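Local coordinates for protein OBCA, Oxalate Biosynthetic Component A (Burkholderia glumae, PDB 4NNB) that carries a TIM-barrel domain of the beta-keto acid cleavage enzyme family and binds a magnesium ion and an oxaloacetate ion, at residues A314-V317 / G323-N326; V316-G321 / E348-A353. One frame throughout, in Å; residues are numbered along the deposited sequence.

Both contacts use the chain that follows strand 308-311 of the barrel, share Val-316 and Val-317, and have centres about 7 Å apart. Contact 1 (314-317 with 323-326) is local and only partly buried: the chain turns back on itself, and the pairing rests on backbone hydrogen bonds and an asparagine amide. Contact 2 (316-321 with 348-353) is buried and reaches the end of the next parallel strand, 344-349; its chemistry is aromatic and aliphatic, with one bridging water. Both touch oxaloacetate, contact 1 through a tyrosine hydroxyl and contact 2 mainly through phenylalanine rings. They meet, among other places, where Tyr-324 OH packs 3.5 Å from Phe-350 CE1.

Contact 1: residues A314-V317 / G323-N326; sequences AAVV and GYDN. With OAA (oxaloacetate ion), chain C.
Val-316 and Tyr-324 form one antiparallel, hydrogen-bonded pair, their CA atoms 5.4 Å apart, with Val-316 N giving a nearly straight bond (174°) to Tyr-324 O and Tyr-324 N returning one to Val-316 O. Val-316 O also receives a CA-H...O contact from Gly-323 CA at 3.1 Å. The side chains of the pair run side by side in the same direction. Val-316 CB lies over one face of the phenol ring, displaced toward its rim and 4.3 Å from the ring centroid, a CH-pi contact; Val-316 CG2 comes alongside Tyr-324 CZ. Tyr-324 CG sits between its own backbone N and carbonyl carbon (chi1 51°), which swings the ring back along the valine and carries the hydroxyl to oxaloacetate, where Tyr-324 OH is 2.9 Å from O5 of the ion. The bridge closes the loop 317-323, which holds the short strand 317-318, between strand 308-311 and helix 328-341 of the TIM-barrel domain, and the tyrosine lines the ligand pocket together with Ser-279. Further from the ion, Asn-326 ND2 reaches across to Ala-314 O at 2.9 Å, approaching from above the carbonyl plane rather than along a lone pair. The other end of that amide, OD1, accepts from Arg-292, so both ends of the group are engaged and its flip is fixed. Asp-325 bends its carboxylate back: OD1 takes a weak bond from Asn-326 N and rests 3.6 Å from Ala-315 CB.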
ATOM      1  N   ALA A 314       5.333 -15.882  14.066  1.00 22.61           N
ATOM      2  CA  ALA A 314       5.780 -17.003  13.252  1.00 26.19           C
ATOM      3  C   ALA A 314       6.456 -16.391  12.048  1.00 25.88           C
ATOM      4  O   ALA A 314       6.286 -15.191  11.783  1.00 24.37           O
ATOM      5  CB  ALA A 314       4.600 -17.878  12.792  1.00 19.46           C
ATOM      6  N   ALA A 315       7.196 -17.213  11.306  1.00 20.31           N
ATOM      7  CA  ALA A 315       7.756 -16.795  10.026  1.00 22.77           C
ATOM      8  C   ALA A 315       6.627 -16.317   9.115  1.00 21.68           C
ATOM      9  O   ALA A 315       5.538 -16.903   9.104  1.00 22.47           O
ATOM     10  CB  ALA A 315       8.505 -17.947   9.370  1.00 22.53           C
ATOM     11  N   VAL A 316       6.874 -15.247   8.366  1.00 23.65           N
ATOM     12  CA  VAL A 316       5.881 -14.756   7.404  1.00 20.29           C
ATOM     13  C   VAL A 316       6.425 -15.074   6.014  1.00 23.37           C
ATOM     14  O   VAL A 316       7.454 -14.546   5.620  1.00 22.57           O
ATOM     15  CB  VAL A 316       5.635 -13.241   7.567  1.00 23.21           C
ATOM     16  CG1 VAL A 316       4.655 -12.737   6.504  1.00 23.02           C
ATOM     17  CG2 VAL A 316       5.068 -12.943   8.951  1.00 22.04           C
ATOM     18  N   VAL A 317       5.758 -15.977   5.300  1.00 21.64           N
ATOM     19  CA  VAL A 317       6.275 -16.476   4.035  1.00 22.69           C
ATOM     20  C   VAL A 317       5.246 -16.204   2.941  1.00 28.31           C
ATOM     21  O   VAL A 317       4.384 -17.048   2.665  1.00 26.17           O
ATOM     22  CB  VAL A 317       6.566 -17.994   4.101  1.00 23.42           C
ATOM     23  CG1 VAL A 317       7.309 -18.441   2.837  1.00 29.04           C
ATOM     24  CG2 VAL A 317       7.383 -18.350   5.375  1.00 22.03           C
ATOM     25  N   GLY A 323       9.248 -12.690   2.184  1.00 27.12           N
ATOM     26  CA  GLY A 323       8.946 -12.781   3.609  1.00 29.15           C
ATOM     27  C   GLY A 323      10.114 -12.645   4.577  1.00 31.72           C
ATOM     28  O   GLY A 323      11.233 -12.322   4.183  1.00 28.30           O
ATOM     29  N   TYR A 324       9.852 -12.898   5.857  1.00 25.17           N
ATOM     30  CA  TYR A 324      10.880 -12.743   6.892  1.00 23.80           C
ATOM     31  C   TYR A 324      10.550 -13.604   8.106  1.00 23.24           C
ATOM     32  O   TYR A 324       9.378 -13.827   8.441  1.00 21.33           O
ATOM     33  CB  TYR A 324      11.029 -11.272   7.327  1.00 23.16           C
ATOM     34  CG  TYR A 324       9.713 -10.644   7.700  1.00 25.59           C
ATOM     35  CD1 TYR A 324       8.844 -10.190   6.717  1.00 28.24           C
ATOM     36  CD2 TYR A 324       9.324 -10.517   9.030  1.00 26.23           C
ATOM     37  CE1 TYR A 324       7.626  -9.629   7.036  1.00 28.80           C
ATOM     38  CE2 TYR A 324       8.095  -9.950   9.359  1.00 24.08           C
ATOM     39  CZ  TYR A 324       7.258  -9.509   8.345  1.00 24.97           C
ATOM     40  OH  TYR A 324       6.037  -8.943   8.624  1.00 28.81           O
ATOM     41  N   ASP A 325      11.596 -14.065   8.774  1.00 24.27           N
ATOM     42  CA  ASP A 325      11.435 -14.933   9.940  1.00 27.06           C
ATOM     43  C   ASP A 325      11.077 -14.127  11.178  1.00 24.91           C
ATOM     44  O   ASP A 325      11.365 -12.927  11.277  1.00 24.29           O
ATOM     45  CB  ASP A 325      12.733 -15.718  10.191  1.00 24.42           C
ATOM     46  CG  ASP A 325      12.533 -16.933  11.113  1.00 26.08           C
ATOM     47  OD1 ASP A 325      11.382 -17.344  11.367  1.00 24.40           O
ATOM     48  OD2 ASP A 325      13.546 -17.482  11.567  1.00 25.98           O
ATOM     49  N   ASN A 326      10.420 -14.799  12.110  1.00 21.39           N
ATOM     50  CA  ASN A 326      10.268 -14.306  13.459  1.00 23.91           C
ATOM     51  C   ASN A 326      10.509 -15.494  14.372  1.00 25.88           C
ATOM     52  O   ASN A 326       9.578 -16.214  14.704  1.00 25.05           O
ATOM     53  CB  ASN A 326       8.869 -13.723  13.674  1.00 24.50           C
ATOM     54  CG  ASN A 326       8.574 -12.542  12.736  1.00 26.09           C
ATOM     55  OD1 ASN A 326       8.931 -11.397  13.028  1.00 24.30           O
ATOM     56  ND2 ASN A 326       7.945 -12.831  11.601  1.00 20.98           N
TER
HETATM   57  O1  OAA C 602       4.589  -5.751  10.780  1.00 34.84           O
HETATM   58  O2  OAA C 602       4.123  -3.962   9.464  1.00 27.38           O
HETATM   59  O4  OAA C 602       4.180  -6.360   4.806  1.00 33.56           O
HETATM   60  O5  OAA C 602       5.721  -7.286   6.239  1.00 36.32           O
HETATM   61  O3  OAA C 602       3.954  -4.321   6.781  1.00 31.31           O
HETATM   62  C1  OAA C 602       4.316  -5.245   9.604  1.00 29.88           C
HETATM   63  C2  OAA C 602       4.228  -6.184   8.421  1.00 29.72           C
HETATM   64  C3  OAA C 602       4.306  -5.542   7.054  1.00 28.77           C
HETATM   65  C4  OAA C 602       4.770  -6.436   5.973  1.00 25.58           C

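Contact 2: residues V316-G321 / E348-A353; sequences VVFQGG and EVFNHA. With OAA (oxaloacetate ion), chain C.
The nearest CA atoms of the two segments, those of Val-316 and Phe-350, are 6.7 Å apart, and side chains and a water fill the interval between strand 317-318 and the turn that joins strand 344-349 to helix 352-359. The side chains of Val-316 and Phe-350 cross at about a right angle. Val-316 CG1 stands over one face of the Phe-350 ring, 3.8 Å from its centroid in a CH-pi contact, while CG2 presses on Phe-350 CD1 at 3.5 Å. The same CG1 also lies above a face of the Phe-318 ring, toward its rim, which wedges the valine against both aromatics. These two rings are almost perpendicular (87°) but obliquely placed, with Phe-318 CZ 3.7 Å from Phe-350 CE2. The Phe-350 ring turns its edge to oxaloacetate, CZ lying 3.5 Å from C2 of the ion; Phe-318 approaches O4 and makes a cation-pi pair with Arg-281. At the backbone end, one water accepts from both Val-317 N and Asn-351 ND2, the latter at 2.8 Å. Asn-351 also N-caps helix 352-359, its OD1 accepting from Ile-354 N. The water-mediated link therefore uses the N-cap residue by its other amide end, ND2, which also bonds Ala-315 O, while the pocket side brings the two rings and Glu-348, its CG 3.6 Å from O1, against the ion, whose hydrogen bonds come from residues such as Ser-310 and Arg-281.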
ATOM      1  N   VAL A 316       6.874 -15.247   8.366  1.00 23.65           N
ATOM      2  CA  VAL A 316       5.881 -14.756   7.404  1.00 20.29           C
ATOM      3  C   VAL A 316       6.425 -15.074   6.014  1.00 23.37           C
ATOM      4  O   VAL A 316       7.454 -14.546   5.620  1.00 22.57           O
ATOM      5  CB  VAL A 316       5.635 -13.241   7.567  1.00 23.21           C
ATOM      6  CG1 VAL A 316       4.655 -12.737   6.504  1.00 23.02           C
ATOM      7  CG2 VAL A 316       5.068 -12.943   8.951  1.00 22.04           C
ATOM      8  N   VAL A 317       5.758 -15.977   5.300  1.00 21.64           N
ATOM      9  CA  VAL A 317       6.275 -16.476   4.035  1.00 22.69           C
ATOM     10  C   VAL A 317       5.246 -16.204   2.941  1.00 28.31           C
ATOM     11  O   VAL A 317       4.384 -17.048   2.665  1.00 26.17           O
ATOM     12  CB  VAL A 317       6.566 -17.994   4.101  1.00 23.42           C
ATOM     13  CG1 VAL A 317       7.309 -18.441   2.837  1.00 29.04           C
ATOM     14  CG2 VAL A 317       7.383 -18.350   5.375  1.00 22.03           C
ATOM     15  N   PHE A 318       5.320 -15.014   2.343  1.00 24.53           N
ATOM     16  CA  PHE A 318       4.370 -14.621   1.298  1.00 26.03           C
ATOM     17  C   PHE A 318       4.504 -15.542   0.087  1.00 28.87           C
ATOM     18  O   PHE A 318       5.615 -15.790  -0.381  1.00 27.53           O
ATOM     19  CB  PHE A 318       4.652 -13.193   0.821  1.00 23.86           C
ATOM     20  CG  PHE A 318       4.484 -12.136   1.879  1.00 25.95           C
ATOM     21  CD1 PHE A 318       5.592 -11.611   2.530  1.00 28.10           C
ATOM     22  CD2 PHE A 318       3.229 -11.644   2.201  1.00 26.55           C
ATOM     23  CE1 PHE A 318       5.448 -10.622   3.499  1.00 27.67           C
ATOM     24  CE2 PHE A 318       3.078 -10.648   3.169  1.00 28.47           C
ATOM     25  CZ  PHE A 318       4.191 -10.145   3.817  1.00 23.00           C
ATOM     26  N   GLN A 319       3.383 -16.023  -0.443  1.00 30.82           N
ATOM     27  CA  GLN A 319       3.440 -16.801  -1.683  1.00 31.92           C
ATOM     28  C   GLN A 319       4.070 -15.985  -2.798  1.00 33.00           C
ATOM     29  O   GLN A 319       4.793 -16.526  -3.630  1.00 34.77           O
ATOM     30  CB  GLN A 319       2.061 -17.320  -2.082  1.00 28.15           C
ATOM     31  CG  GLN A 319       1.520 -18.383  -1.124  1.00 27.48           C
ATOM     32  CD  GLN A 319       0.449 -19.240  -1.761  1.00 35.05           C
ATOM     33  OE1 GLN A 319       0.406 -19.385  -2.985  1.00 33.53           O
ATOM     34  NE2 GLN A 319      -0.429 -19.807  -0.939  1.00 28.13           N
ATOM     35  N   GLY A 320       3.849 -14.673  -2.778  1.00 32.72           N
ATOM     36  CA  GLY A 320       4.455 -13.792  -3.769  1.00 36.32           C
ATOM     37  C   GLY A 320       5.941 -13.506  -3.566  1.00 37.82           C
ATOM     38  O   GLY A 320       6.534 -12.745  -4.332  1.00 41.95           O
ATOM     39  N   GLY A 321       6.542 -14.099  -2.535  1.00 33.90           N
ATOM     40  CA  GLY A 321       7.945 -13.860  -2.210  1.00 31.65           C
ATOM     41  C   GLY A 321       8.228 -12.724  -1.227  1.00 33.67           C
ATOM     42  O   GLY A 321       7.369 -11.881  -0.972  1.00 30.39           O
ATOM     43  N   GLU A 348       0.092  -9.075  14.018  1.00 23.06           N
ATOM     44  CA  GLU A 348      -0.206  -9.108  12.587  1.00 22.54           C
ATOM     45  C   GLU A 348      -0.509 -10.546  12.226  1.00 24.52           C
ATOM     46  O   GLU A 348       0.408 -11.365  12.120  1.00 24.23           O
ATOM     47  CB  GLU A 348       0.992  -8.651  11.742  1.00 24.90           C
ATOM     48  CG  GLU A 348       1.577  -7.312  12.093  1.00 29.80           C
ATOM     49  CD  GLU A 348       0.603  -6.175  11.877  1.00 32.49           C
ATOM     50  OE1 GLU A 348       0.566  -5.593  10.764  1.00 36.87           O
ATOM     51  OE2 GLU A 348      -0.105  -5.852  12.838  1.00 34.02           O
ATOM     52  N   VAL A 349      -1.785 -10.863  12.053  1.00 21.49           N
ATOM     53  CA  VAL A 349      -2.175 -12.240  11.763  1.00 22.31           C
ATOM     54  C   VAL A 349      -2.056 -12.534  10.257  1.00 24.69           C
ATOM     55  O   VAL A 349      -3.026 -12.405   9.492  1.00 24.28           O
ATOM     56  CB  VAL A 349      -3.593 -12.547  12.271  1.00 23.72           C
ATOM     57  CG1 VAL A 349      -3.891 -14.035  12.112  1.00 24.23           C
ATOM     58  CG2 VAL A 349      -3.743 -12.140  13.739  1.00 24.70           C
ATOM     59  N   PHE A 350      -0.860 -12.925   9.839  1.00 22.53           N
ATOM     60  CA  PHE A 350      -0.590 -13.206   8.428  1.00 23.61           C
ATOM     61  C   PHE A 350      -1.069 -14.593   8.008  1.00 26.18           C
ATOM     62  O   PHE A 350      -1.365 -14.819   6.836  1.00 24.27           O
ATOM     63  CB  PHE A 350       0.920 -13.124   8.139  1.00 24.60           C
ATOM     64  CG  PHE A 350       1.450 -11.715   7.989  1.00 24.58           C
ATOM     65  CD1 PHE A 350       2.120 -11.088   9.041  1.00 22.38           C
ATOM     66  CD2 PHE A 350       1.292 -11.028   6.787  1.00 23.03           C
ATOM     67  CE1 PHE A 350       2.626  -9.791   8.896  1.00 23.81           C
ATOM     68  CE2 PHE A 350       1.785  -9.731   6.629  1.00 23.27           C
ATOM     69  CZ  PHE A 350       2.450  -9.108   7.673  1.00 22.84           C
ATOM     70  N   ASN A 351      -1.115 -15.533   8.950  1.00 25.07           N
ATOM     71  CA  ASN A 351      -1.280 -16.946   8.589  1.00 24.88           C
ATOM     72  C   ASN A 351      -1.814 -17.772   9.749  1.00 23.29           C
ATOM     73  O   ASN A 351      -1.900 -17.275  10.874  1.00 25.51           O
ATOM     74  CB  ASN A 351       0.051 -17.517   8.063  1.00 22.93           C
ATOM     75  CG  ASN A 351       1.208 -17.323   9.050  1.00 24.16           C
ATOM     76  OD1 ASN A 351       1.029 -17.436  10.259  1.00 25.14           O
ATOM     77  ND2 ASN A 351       2.386 -17.009   8.530  1.00 20.08           N
ATOM     78  N   HIS A 352      -2.164 -19.029   9.492  1.00 21.74           N
ATOM     79  CA  HIS A 352      -2.710 -19.873  10.553  1.00 25.47           C
ATOM     80  C   HIS A 352      -1.667 -20.216  11.621  1.00 23.74           C
ATOM     81  O   HIS A 352      -2.004 -20.380  12.795  1.00 25.63           O
ATOM     82  CB  HIS A 352      -3.355 -21.146   9.985  1.00 30.29           C
ATOM     83  CG  HIS A 352      -4.643 -20.888   9.269  1.00 31.05           C
ATOM     84  ND1 HIS A 352      -5.817 -20.601   9.936  1.00 32.39           N
ATOM     85  CD2 HIS A 352      -4.937 -20.843   7.947  1.00 28.90           C
ATOM     86  CE1 HIS A 352      -6.784 -20.407   9.054  1.00 30.31           C
ATOM     87  NE2 HIS A 352      -6.275 -20.539   7.841  1.00 29.44           N
ATOM     88  N   ALA A 353      -0.410 -20.330  11.213  1.00 23.10           N
ATOM     89  CA  ALA A 353       0.661 -20.571  12.177  1.00 24.74           C
ATOM     90  C   ALA A 353       0.637 -19.489  13.256  1.00 24.16           C
ATOM     91  O   ALA A 353       0.777 -19.782  14.449  1.00 24.33           O
ATOM     92  CB  ALA A 353       2.008 -20.599  11.477  1.00 23.45           C
TER
HETATM   93  O1  OAA C 602       4.589  -5.751  10.780  1.00 34.84           O
HETATM   94  O2  OAA C 602       4.123  -3.962   9.464  1.00 27.38           O
HETATM   95  O4  OAA C 602       4.180  -6.360   4.806  1.00 33.56           O
HETATM   96  O5  OAA C 602       5.721  -7.286   6.239  1.00 36.32           O
HETATM   97  O3  OAA C 602       3.954  -4.321   6.781  1.00 31.31           O
HETATM   98  C1  OAA C 602       4.316  -5.245   9.604  1.00 29.88           C
HETATM   99  C2  OAA C 602       4.228  -6.184   8.421  1.00 29.72           C
HETATM  100  C3  OAA C 602       4.306  -5.542   7.054  1.00 28.77           C
HETATM  101  C4  OAA C 602       4.770  -6.436   5.973  1.00 25.58           C
HETATM  102  O   HOH W   1       3.272 -17.131   5.855  1.00 24.25           O